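Local structure of SAM-dependent methyltransferase (5BP7) at residues A[62-67]-A[86-91]; A[134-139]-A[161-166]; A[192-197]-A[264-269]. The protein binds S-adenosyl-L-homocysteine and probably acts as an S-adenosyl-L-methionine-dependent methyltransferase. All coordinates share one frame; numbering follows the deposited sequence.

Interaction 1. Residues A[62-67]-A[86-91]; sequences RVLDLG and TGIDMS. With SAH (S-adenosyl-L-homocysteine), chain D.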
loop_
_atom_site.group_PDB
_atom_site.type_symbol
_atom_site.label_atom_id
_atom_site.label_comp_id
_atom_site.label_asym_id
_atom_site.label_seq_id
_atom_site.Cartn_x
_atom_site.Cartn_y
_atom_site.Cartn_z
ATOM N N ARG A 62 5.194 8.331 -16.792
ATOM C CA ARG A 62 4.634 9.033 -15.657
ATOM C C ARG A 62 3.857 8.042 -14.767
ATOM O O ARG A 62 2.980 7.306 -15.253
ATOM C CB ARG A 62 3.711 10.180 -16.124
ATOM C CG ARG A 62 2.985 10.855 -14.969
ATOM C CD ARG A 62 2.221 12.110 -15.317
ATOM N NE ARG A 62 1.156 12.405 -14.362
ATOM C CZ ARG A 62 1.310 12.960 -13.155
ATOM N NH1 ARG A 62 2.512 13.300 -12.657
ATOM N NH2 ARG A 62 0.229 13.179 -12.419
ATOM N N VAL A 63 4.143 8.077 -13.472
ATOM C CA VAL A 63 3.440 7.257 -12.493
ATOM C C VAL A 63 2.672 8.138 -11.487
ATOM O O VAL A 63 3.270 8.984 -10.818
ATOM C CB VAL A 63 4.431 6.348 -11.693
ATOM C CG1 VAL A 63 3.679 5.473 -10.682
ATOM C CG2 VAL A 63 5.248 5.471 -12.623
ATOM N N LEU A 64 1.359 7.954 -11.395
ATOM C CA LEU A 64 0.544 8.566 -10.349
ATOM C C LEU A 64 0.298 7.518 -9.283
ATOM O O LEU A 64 -0.173 6.403 -9.588
ATOM C CB LEU A 64 -0.821 9.062 -10.882
ATOM C CG LEU A 64 -1.832 9.602 -9.843
ATOM C CD1 LEU A 64 -1.327 10.885 -9.240
ATOM C CD2 LEU A 64 -3.198 9.841 -10.474
ATOM N N ASP A 65 0.570 7.880 -8.038
ATOM C CA ASP A 65 0.422 6.960 -6.901
ATOM C C ASP A 65 -0.466 7.594 -5.835
ATOM O O ASP A 65 -0.080 8.565 -5.207
ATOM C CB ASP A 65 1.806 6.607 -6.332
ATOM C CG ASP A 65 1.772 5.450 -5.326
ATOM O OD1 ASP A 65 0.761 4.687 -5.267
ATOM O OD2 ASP A 65 2.778 5.273 -4.581
ATOM N N LEU A 66 -1.674 7.055 -5.660
ATOM C CA LEU A 66 -2.605 7.535 -4.643
ATOM C C LEU A 66 -2.451 6.730 -3.363
ATOM O O LEU A 66 -2.570 5.488 -3.372
ATOM C CB LEU A 66 -4.047 7.438 -5.133
ATOM C CG LEU A 66 -4.396 8.156 -6.443
ATOM C CD1 LEU A 66 -5.896 8.144 -6.640
ATOM C CD2 LEU A 66 -3.883 9.585 -6.465
ATOM N N GLY A 67 -2.211 7.438 -2.266
ATOM C CA GLY A 67 -1.848 6.812 -0.997
ATOM C C GLY A 67 -0.425 6.290 -1.083
ATOM O O GLY A 67 -0.173 5.105 -0.817
ATOM N N THR A 86 4.044 11.540 -9.386
ATOM C CA THR A 86 3.415 12.243 -8.277
ATOM C C THR A 86 2.820 11.242 -7.307
ATOM O O THR A 86 2.065 10.355 -7.715
ATOM C CB THR A 86 2.274 13.142 -8.788
ATOM O OG1 THR A 86 2.792 14.013 -9.796
ATOM C CG2 THR A 86 1.700 13.985 -7.661
ATOM N N GLY A 87 3.132 11.417 -6.037
ATOM C CA GLY A 87 2.550 10.621 -4.970
ATOM C C GLY A 87 1.725 11.490 -4.030
ATOM O O GLY A 87 2.217 12.503 -3.548
ATOM N N ILE A 88 0.476 11.097 -3.759
ATOM C CA ILE A 88 -0.384 11.840 -2.840
ATOM C C ILE A 88 -0.638 10.989 -1.628
ATOM O O ILE A 88 -1.068 9.836 -1.750
ATOM C CB ILE A 88 -1.715 12.250 -3.473
ATOM C CG1 ILE A 88 -1.433 13.228 -4.613
ATOM C CG2 ILE A 88 -2.615 12.961 -2.463
ATOM C CD1 ILE A 88 -2.115 12.839 -5.889
ATOM N N ASP A 89 -0.407 11.585 -0.459
ATOM C CA ASP A 89 -0.593 10.887 0.801
ATOM C C ASP A 89 -1.066 11.805 1.921
ATOM O O ASP A 89 -0.613 12.928 2.049
ATOM C CB ASP A 89 0.668 10.143 1.224
ATOM C CG ASP A 89 0.360 9.022 2.218
ATOM O OD1 ASP A 89 0.277 9.288 3.444
ATOM O OD2 ASP A 89 0.181 7.858 1.769
HETATM N N MSE A 90 -1.988 11.284 2.717
HETATM C CA MSE A 90 -2.635 12.037 3.774
HETATM C C MSE A 90 -1.772 12.265 4.994
HETATM O O MSE A 90 -2.068 13.161 5.798
HETATM C CB MSE A 90 -3.888 11.261 4.172
HETATM C CG MSE A 90 -4.825 12.136 4.963
HETATM SE SE MSE A 90 -6.637 11.370 4.940
HETATM C CE MSE A 90 -6.231 9.799 6.074
ATOM N N SER A 91 -0.730 11.462 5.161
ATOM C CA SER A 91 0.161 11.559 6.333
ATOM C C SER A 91 1.168 12.666 6.149
ATOM O O SER A 91 1.903 12.679 5.171
ATOM C CB SER A 91 0.928 10.249 6.568
ATOM O OG SER A 91 1.918 10.398 7.566
HETATM N N SAH D . 1.228 2.504 -1.133
HETATM C CA SAH D . 2.018 2.873 0.102
HETATM C CB SAH D . 1.144 3.121 1.345
HETATM C CG SAH D . 0.107 2.070 1.746
HETATM S SD SAH D . -0.450 2.322 3.416
HETATM C C SAH D . 3.083 1.862 0.426
HETATM O O SAH D . 3.148 0.788 -0.179
HETATM O OXT SAH D . 3.928 2.090 1.304
HETATM C "C5'" SAH D . -1.942 3.323 3.279
HETATM C "C4'" SAH D . -1.554 4.783 3.045
HETATM O "O4'" SAH D . -2.676 5.526 2.579
HETATM C "C3'" SAH D . -1.027 5.500 4.288
HETATM O "O3'" SAH D . 0.260 6.040 3.976
HETATM C "C2'" SAH D . -2.024 6.607 4.582
HETATM O "O2'" SAH D . -1.380 7.803 5.008
HETATM C "C1'" SAH D . -2.632 6.797 3.210
HETATM N N9 SAH D . -4.007 7.300 3.096
HETATM C C8 SAH D . -5.122 6.890 3.775
HETATM N N7 SAH D . -6.202 7.529 3.380
HETATM C C5 SAH D . -5.761 8.387 2.375
HETATM C C6 SAH D . -6.414 9.337 1.560
HETATM N N6 SAH D . -7.740 9.576 1.655
HETATM N N1 SAH D . -5.685 10.039 0.654
HETATM C C2 SAH D . -4.361 9.806 0.568
HETATM N N3 SAH D . -3.642 8.939 1.293
HETATM C C4 SAH D . -4.408 8.248 2.193
#

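Interaction 2. Residues A[134-139]-A[161-166]; sequences GATWIG and IGEPYW. With SAH (S-adenosyl-L-homocysteine), chain D.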
loop_
_atom_site.group_PDB
_atom_site.type_symbol
_atom_site.label_atom_id
_atom_site.label_comp_id
_atom_site.label_asym_id
_atom_site.label_seq_id
_atom_site.Cartn_x
_atom_site.Cartn_y
_atom_site.Cartn_z
ATOM N N GLY A 134 -2.624 -0.585 -1.733
ATOM C CA GLY A 134 -2.984 -0.818 -0.337
ATOM C C GLY A 134 -3.807 0.282 0.315
ATOM O O GLY A 134 -3.861 0.355 1.539
ATOM N N ALA A 135 -4.498 1.100 -0.474
ATOM C CA ALA A 135 -5.400 2.094 0.090
ATOM C C ALA A 135 -6.709 2.194 -0.704
ATOM O O ALA A 135 -7.146 3.288 -1.023
ATOM C CB ALA A 135 -4.691 3.437 0.156
ATOM N N THR A 136 -7.353 1.055 -0.974
ATOM C CA THR A 136 -8.525 1.020 -1.847
ATOM C C THR A 136 -9.811 1.580 -1.253
ATOM O O THR A 136 -10.801 1.728 -1.964
ATOM C CB THR A 136 -8.795 -0.397 -2.402
ATOM O OG1 THR A 136 -8.974 -1.335 -1.321
ATOM C CG2 THR A 136 -7.635 -0.820 -3.299
ATOM N N TRP A 137 -9.807 1.887 0.032
ATOM C CA TRP A 137 -10.869 2.675 0.625
ATOM C C TRP A 137 -10.967 4.072 0.024
ATOM O O TRP A 137 -12.040 4.649 0.006
ATOM C CB TRP A 137 -10.717 2.776 2.147
ATOM C CG TRP A 137 -9.425 3.352 2.594
ATOM C CD1 TRP A 137 -9.116 4.682 2.729
ATOM C CD2 TRP A 137 -8.238 2.624 2.960
ATOM N NE1 TRP A 137 -7.814 4.822 3.171
ATOM C CE2 TRP A 137 -7.256 3.574 3.318
ATOM C CE3 TRP A 137 -7.916 1.260 3.028
ATOM C CZ2 TRP A 137 -5.962 3.196 3.759
ATOM C CZ3 TRP A 137 -6.633 0.882 3.471
ATOM C CH2 TRP A 137 -5.676 1.848 3.826
ATOM N N ILE A 138 -9.857 4.602 -0.489
ATOM C CA ILE A 138 -9.824 5.908 -1.159
ATOM C C ILE A 138 -10.941 6.044 -2.219
ATOM O O ILE A 138 -11.563 7.105 -2.334
ATOM C CB ILE A 138 -8.417 6.176 -1.771
ATOM C CG1 ILE A 138 -7.428 6.516 -0.655
ATOM C CG2 ILE A 138 -8.419 7.328 -2.779
ATOM C CD1 ILE A 138 -5.969 6.464 -1.079
ATOM N N GLY A 139 -11.174 4.984 -2.988
ATOM C CA GLY A 139 -12.267 4.948 -3.968
ATOM C C GLY A 139 -13.494 4.172 -3.532
ATOM O O GLY A 139 -14.329 3.816 -4.376
ATOM N N ILE A 161 -3.398 -2.044 -8.570
ATOM C CA ILE A 161 -4.239 -2.190 -7.377
ATOM C C ILE A 161 -3.539 -3.138 -6.405
ATOM O O ILE A 161 -3.246 -4.289 -6.741
ATOM C CB ILE A 161 -5.629 -2.750 -7.727
ATOM C CG1 ILE A 161 -6.448 -1.740 -8.533
ATOM C CG2 ILE A 161 -6.399 -3.147 -6.481
ATOM C CD1 ILE A 161 -6.918 -0.504 -7.773
ATOM N N GLY A 162 -3.324 -2.653 -5.188
ATOM C CA GLY A 162 -2.792 -3.456 -4.088
ATOM C C GLY A 162 -3.897 -3.727 -3.102
ATOM O O GLY A 162 -4.550 -2.789 -2.639
ATOM N N GLU A 163 -4.152 -5.012 -2.816
ATOM C CA GLU A 163 -5.381 -5.417 -2.131
ATOM C C GLU A 163 -5.169 -6.740 -1.428
ATOM O O GLU A 163 -4.492 -7.613 -1.963
ATOM C CB GLU A 163 -6.536 -5.551 -3.144
ATOM C CG GLU A 163 -7.906 -5.988 -2.622
ATOM C CD GLU A 163 -8.676 -4.928 -1.829
ATOM O OE1 GLU A 163 -8.209 -3.768 -1.713
ATOM O OE2 GLU A 163 -9.758 -5.271 -1.296
ATOM N N PRO A 164 -5.788 -6.901 -0.245
ATOM C CA PRO A 164 -5.746 -8.203 0.371
ATOM C C PRO A 164 -6.671 -9.215 -0.312
ATOM O O PRO A 164 -7.609 -8.843 -1.006
ATOM C CB PRO A 164 -6.201 -7.931 1.812
ATOM C CG PRO A 164 -6.319 -6.471 1.984
ATOM C CD PRO A 164 -6.513 -5.929 0.607
ATOM N N TYR A 165 -6.411 -10.494 -0.086
ATOM C CA TYR A 165 -7.323 -11.565 -0.507
ATOM C C TYR A 165 -7.236 -12.674 0.527
ATOM O O TYR A 165 -6.264 -12.703 1.312
ATOM C CB TYR A 165 -6.969 -12.058 -1.907
ATOM C CG TYR A 165 -5.630 -12.710 -2.011
ATOM C CD1 TYR A 165 -4.485 -11.952 -2.244
ATOM C CD2 TYR A 165 -5.497 -14.070 -1.878
ATOM C CE1 TYR A 165 -3.242 -12.542 -2.342
ATOM C CE2 TYR A 165 -4.255 -14.665 -1.950
ATOM C CZ TYR A 165 -3.136 -13.899 -2.199
ATOM O OH TYR A 165 -1.917 -14.504 -2.303
ATOM N N TRP A 166 -8.250 -13.552 0.560
ATOM C CA TRP A 166 -8.228 -14.700 1.461
ATOM C C TRP A 166 -7.286 -15.750 0.898
ATOM O O TRP A 166 -7.512 -16.334 -0.143
ATOM C CB TRP A 166 -9.624 -15.308 1.729
ATOM C CG TRP A 166 -10.574 -14.397 2.465
ATOM C CD1 TRP A 166 -11.771 -13.959 2.017
ATOM C CD2 TRP A 166 -10.390 -13.793 3.766
ATOM N NE1 TRP A 166 -12.355 -13.107 2.929
ATOM C CE2 TRP A 166 -11.530 -12.989 4.015
ATOM C CE3 TRP A 166 -9.375 -13.846 4.736
ATOM C CZ2 TRP A 166 -11.682 -12.232 5.190
ATOM C CZ3 TRP A 166 -9.528 -13.105 5.906
ATOM C CH2 TRP A 166 -10.677 -12.315 6.124
HETATM N N SAH D . 1.228 2.504 -1.133
HETATM C CA SAH D . 2.018 2.873 0.102
HETATM C CB SAH D . 1.144 3.121 1.345
HETATM C CG SAH D . 0.107 2.070 1.746
HETATM S SD SAH D . -0.450 2.322 3.416
HETATM C C SAH D . 3.083 1.862 0.426
HETATM O O SAH D . 3.148 0.788 -0.179
HETATM O OXT SAH D . 3.928 2.090 1.304
HETATM C "C5'" SAH D . -1.942 3.323 3.279
HETATM C "C4'" SAH D . -1.554 4.783 3.045
HETATM O "O4'" SAH D . -2.676 5.526 2.579
HETATM C "C3'" SAH D . -1.027 5.500 4.288
HETATM O "O3'" SAH D . 0.260 6.040 3.976
HETATM C "C2'" SAH D . -2.024 6.607 4.582
HETATM O "O2'" SAH D . -1.380 7.803 5.008
HETATM C "C1'" SAH D . -2.632 6.797 3.210
HETATM N N9 SAH D . -4.007 7.300 3.096
HETATM C C8 SAH D . -5.122 6.890 3.775
HETATM N N7 SAH D . -6.202 7.529 3.380
HETATM C C5 SAH D . -5.761 8.387 2.375
HETATM C C6 SAH D . -6.414 9.337 1.560
HETATM N N6 SAH D . -7.740 9.576 1.655
HETATM N N1 SAH D . -5.685 10.039 0.654
HETATM C C2 SAH D . -4.361 9.806 0.568
HETATM N N3 SAH D . -3.642 8.939 1.293
HETATM C C4 SAH D . -4.408 8.248 2.193
HETATM O O HOH W 1 -6.099 -2.009 -0.353
#

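Interaction 3. Residues A[192-197]-A[264-269]; sequences ELLASF and GVFALM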
loop_
_atom_site.group_PDB
_atom_site.type_symbol
_atom_site.label_atom_id
_atom_site.label_comp_id
_atom_site.label_asym_id
_atom_site.label_seq_id
_atom_site.Cartn_x
_atom_site.Cartn_y
_atom_site.Cartn_z
ATOM N N GLU A 192 -11.192 -15.809 -7.304
ATOM C CA GLU A 192 -12.395 -14.972 -7.340
ATOM C C GLU A 192 -12.063 -13.485 -7.507
ATOM O O GLU A 192 -12.768 -12.757 -8.208
ATOM C CB GLU A 192 -13.294 -15.186 -6.114
ATOM C CG GLU A 192 -13.857 -16.599 -5.967
ATOM N N LEU A 193 -10.977 -13.029 -6.894
ATOM C CA LEU A 193 -10.529 -11.650 -7.085
ATOM C C LEU A 193 -10.119 -11.408 -8.542
ATOM O O LEU A 193 -10.473 -10.388 -9.140
ATOM C CB LEU A 193 -9.358 -11.318 -6.134
ATOM C CG LEU A 193 -8.761 -9.904 -6.198
ATOM C CD1 LEU A 193 -9.841 -8.855 -5.973
ATOM C CD2 LEU A 193 -7.655 -9.728 -5.172
ATOM N N LEU A 194 -9.327 -12.325 -9.094
ATOM C CA LEU A 194 -8.872 -12.191 -10.479
ATOM C C LEU A 194 -10.054 -12.127 -11.434
ATOM O O LEU A 194 -10.070 -11.306 -12.333
ATOM C CB LEU A 194 -7.927 -13.323 -10.858
ATOM C CG LEU A 194 -6.571 -13.305 -10.146
ATOM C CD1 LEU A 194 -5.805 -14.568 -10.515
ATOM C CD2 LEU A 194 -5.743 -12.084 -10.472
ATOM N N ALA A 195 -11.031 -12.993 -11.211
ATOM C CA ALA A 195 -12.267 -13.010 -11.997
ATOM C C ALA A 195 -13.061 -11.716 -11.864
ATOM O O ALA A 195 -13.612 -11.219 -12.846
ATOM C CB ALA A 195 -13.122 -14.187 -11.594
ATOM N N SER A 196 -13.075 -11.141 -10.660
ATOM C CA SER A 196 -13.752 -9.860 -10.441
ATOM C C SER A 196 -13.153 -8.721 -11.285
ATOM O O SER A 196 -13.879 -7.857 -11.753
ATOM C CB SER A 196 -13.760 -9.467 -8.970
ATOM O OG SER A 196 -12.511 -8.909 -8.593
ATOM N N PHE A 197 -11.845 -8.741 -11.509
ATOM C CA PHE A 197 -11.211 -7.744 -12.389
ATOM C C PHE A 197 -11.716 -7.857 -13.820
ATOM O O PHE A 197 -12.002 -6.842 -14.475
ATOM C CB PHE A 197 -9.684 -7.862 -12.379
ATOM C CG PHE A 197 -9.046 -7.612 -11.034
ATOM C CD1 PHE A 197 -9.405 -6.521 -10.241
ATOM C CD2 PHE A 197 -8.005 -8.417 -10.597
ATOM C CE1 PHE A 197 -8.767 -6.265 -9.024
ATOM C CE2 PHE A 197 -7.370 -8.169 -9.381
ATOM C CZ PHE A 197 -7.753 -7.100 -8.594
ATOM N N GLY A 264 -1.658 -8.730 -2.478
ATOM C CA GLY A 264 -0.957 -8.600 -3.746
ATOM C C GLY A 264 -1.164 -7.300 -4.466
ATOM O O GLY A 264 -2.082 -6.543 -4.164
ATOM N N VAL A 265 -0.295 -7.075 -5.444
ATOM C CA VAL A 265 -0.413 -5.975 -6.381
ATOM C C VAL A 265 -0.741 -6.580 -7.751
ATOM O O VAL A 265 -0.037 -7.456 -8.250
ATOM C CB VAL A 265 0.851 -5.101 -6.453
ATOM C CG1 VAL A 265 0.584 -3.844 -7.254
ATOM C CG2 VAL A 265 1.295 -4.698 -5.066
ATOM N N PHE A 266 -1.786 -6.045 -8.357
ATOM C CA PHE A 266 -2.366 -6.559 -9.593
ATOM C C PHE A 266 -2.297 -5.463 -10.644
ATOM O O PHE A 266 -2.742 -4.335 -10.406
ATOM C CB PHE A 266 -3.822 -6.970 -9.350
ATOM C CG PHE A 266 -3.962 -8.003 -8.288
ATOM C CD1 PHE A 266 -3.813 -9.347 -8.592
ATOM C CD2 PHE A 266 -4.159 -7.630 -6.965
ATOM C CE1 PHE A 266 -3.878 -10.306 -7.603
ATOM C CE2 PHE A 266 -4.233 -8.577 -5.971
ATOM C CZ PHE A 266 -4.088 -9.922 -6.284
ATOM N N ALA A 267 -1.708 -5.794 -11.786
ATOM C CA ALA A 267 -1.585 -4.864 -12.903
ATOM C C ALA A 267 -2.731 -5.127 -13.903
ATOM O O ALA A 267 -2.923 -6.246 -14.360
ATOM C CB ALA A 267 -0.228 -5.004 -13.572
ATOM N N LEU A 268 -3.466 -4.071 -14.222
ATOM C CA LEU A 268 -4.705 -4.144 -14.996
ATOM C C LEU A 268 -4.666 -3.202 -16.187
ATOM O O LEU A 268 -4.106 -2.101 -16.095
ATOM C CB LEU A 268 -5.898 -3.741 -14.125
ATOM C CG LEU A 268 -6.080 -4.453 -12.782
ATOM C CD1 LEU A 268 -7.296 -3.879 -12.077
ATOM C CD2 LEU A 268 -6.240 -5.946 -12.959
HETATM N N MSE A 269 -5.240 -3.641 -17.301
HETATM C CA MSE A 269 -5.427 -2.768 -18.472
HETATM C C MSE A 269 -6.861 -2.918 -18.962
HETATM O O MSE A 269 -7.331 -4.047 -19.151
HETATM C CB MSE A 269 -4.436 -3.112 -19.574
HETATM C CG MSE A 269 -3.001 -2.802 -19.165
HETATM SE SE MSE A 269 -1.738 -3.330 -20.584
HETATM C CE MSE A 269 -2.328 -2.136 -22.022
#

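Interaction 1. Residues A[62-67]-A[86-91]
Strands 62-66 and 84-89 pair in parallel through Leu-64 with Thr-86, Asp-65 with Gly-87 and Leu-66 with Ile-88. They are the two strands of a beta-alpha-beta unit in a Rossmann-like class I methyltransferase fold, with helix 72-81 between them. The backbone ladder runs Thr-86 N to Val-63 O, Asp-65 N to Thr-86 O, Ile-88 N to Asp-65 O and Gly-67 N to Ile-88 O.

Leu-64, Leu-66, Thr-86 and Ile-88 share one face of the sheet. Ile-88 CD1 meets Leu-66 CD2 at 3.7 Å and Leu-64 CD1 at 4.0 Å. Leu-66 and Ile-88 lie side by side and point the same way. Leu-64 crosses Ile-88 at a slant; its CG lies anti to the backbone N (chi1 174°), and CD1 makes the contact. Asp-65 is on the other face, against Met-73 and Leu-74 of helix 72-81.

Arg-62 is extended as far as NE. Its NH1 gives a nearly straight bond to Thr-86 OG1 (3.0 Å, 164°), with the hydroxyl at the edge of the guanidinium and in its plane. NE donates to Asp-125 O and NH2 makes a weak bond to Ser-123 OG, so further bonds hold the group in place.

At the C-terminal ends of the strands the pair reaches the ligand. Gly-67 O accepts from SAH N. The Asp-89 carboxylate takes both ribose hydroxyls, one on each oxygen, as is common in this fold. OD2 also accepts from Gly-69 N. OD1 closes an Asx turn by accepting from Ser-91 N at 2.9 Å, and it receives SAH O2' at 2.7 Å.

Interaction 2. Residues A[134-139]-A[161-166]
The loop that follows strand 127-133 forms part of the S-adenosyl-L-homocysteine pocket, and here it is tied to the neighbouring strand 157-166. Gly-134 and Gly-162 bring the two backbones close. Gly-134 N gives a weak bond to Gly-162 O (3.1 Å, 134°).

Thr-136 carries the side-chain contact. Its OG1 sits between the backbone N and the carbonyl carbon (chi1 58°) and donates to Glu-163 OE1 at 2.6 Å. The hydroxyl meets the syn side of the carboxylate, 17° out of its plane. The two side chains cross at about a right angle. Glu-163 bends in mid-chain to bring OE1 there. Thr-136 CG2 lies 3.7 Å from Gly-162 O and also touches Ile-161 CG2. A water donates to both Gly-162 O (2.9 Å) and Glu-163 OE1 (3.1 Å).

On the ligand side, Trp-137 NE1 lies 3.2 Å from SAH N7, and Ile-138 packs on the adenine. Ala-135 CB approaches the ribose.

Glu-163 is buried, and its OE1 receives both the threonine hydroxyl and the water. Thr-136 thus links a pocket loop to the sheet. Burial alone would tend to favour the neutral acid, while the two donors on OE1 would tend to favour the charged one.

Interaction 3. Residues A[192-197]-A[264-269]
Phe-266 projects from strand 261-270 into a hollow on helix 190-199 formed by Leu-193, Leu-194 and Phe-197. This is helix-on-sheet packing in an alpha/beta methyltransferase fold, at the end of the sheet where strand 261-270 runs antiparallel to both its neighbours. The helix segment lies over the strand at a crossing angle of -23°, with the axes 10.9 Å apart. No hydrogen bond joins the two segments.

The Phe-266 ring is gripped at several points. Phe-197 CE2 lies over one face and comes within 3.6 Å of Phe-266 CG. The two rings are tilted by 50°, with centroids 5.3 Å apart. Leu-193 CD2 touches the far end of the ring, equally near CE2 and CZ. Leu-194 CD2 reaches its CD1 and CE1 side. The leucines get there by different first torsions: CG of Leu-193 is anti to the backbone N, while CG of Leu-194 lies beside it.

Phe-197 meets Phe-266 with CE2 and CZ and offers a face to Leu-268, with Val-142 and Ile-146 of helix 142-150 and Val-204 of strand 202-209 also against it. Leu-193 O lies over one face of its ring, toward the rim. The opposite face takes Leu-268 CD2 in a CH-pi contact, 4.1 Å from the ring centroid and 23° off the normal. The other methyl of this fork, Leu-268 CD1, touches Phe-197 CD1 at 3.8 Å.

All three contacts reach one seven-stranded sheet. Interactions 1 and 2 both line the S-adenosyl-L-homocysteine site, with centres about 15 Å apart. They meet where Ile-138 CD1 packs 4.1 Å from Gly-67 N. His-40, Asp-117, Ala-118 and Val-133 add further hydrogen bonds to the ligand. Interaction 3 lies away from the pocket: the Phe-266 side chain is about 13 Å from the ligand. It joins interaction 2 through neighbouring strands, with Ile-161 O 2.8 Å from Phe-266 N and Glu-163 N 2.9 Å from Gly-264 O, both probable hydrogen bonds. Interactions 1 and 3 do not touch; their nearest atoms are about 9 Å apart.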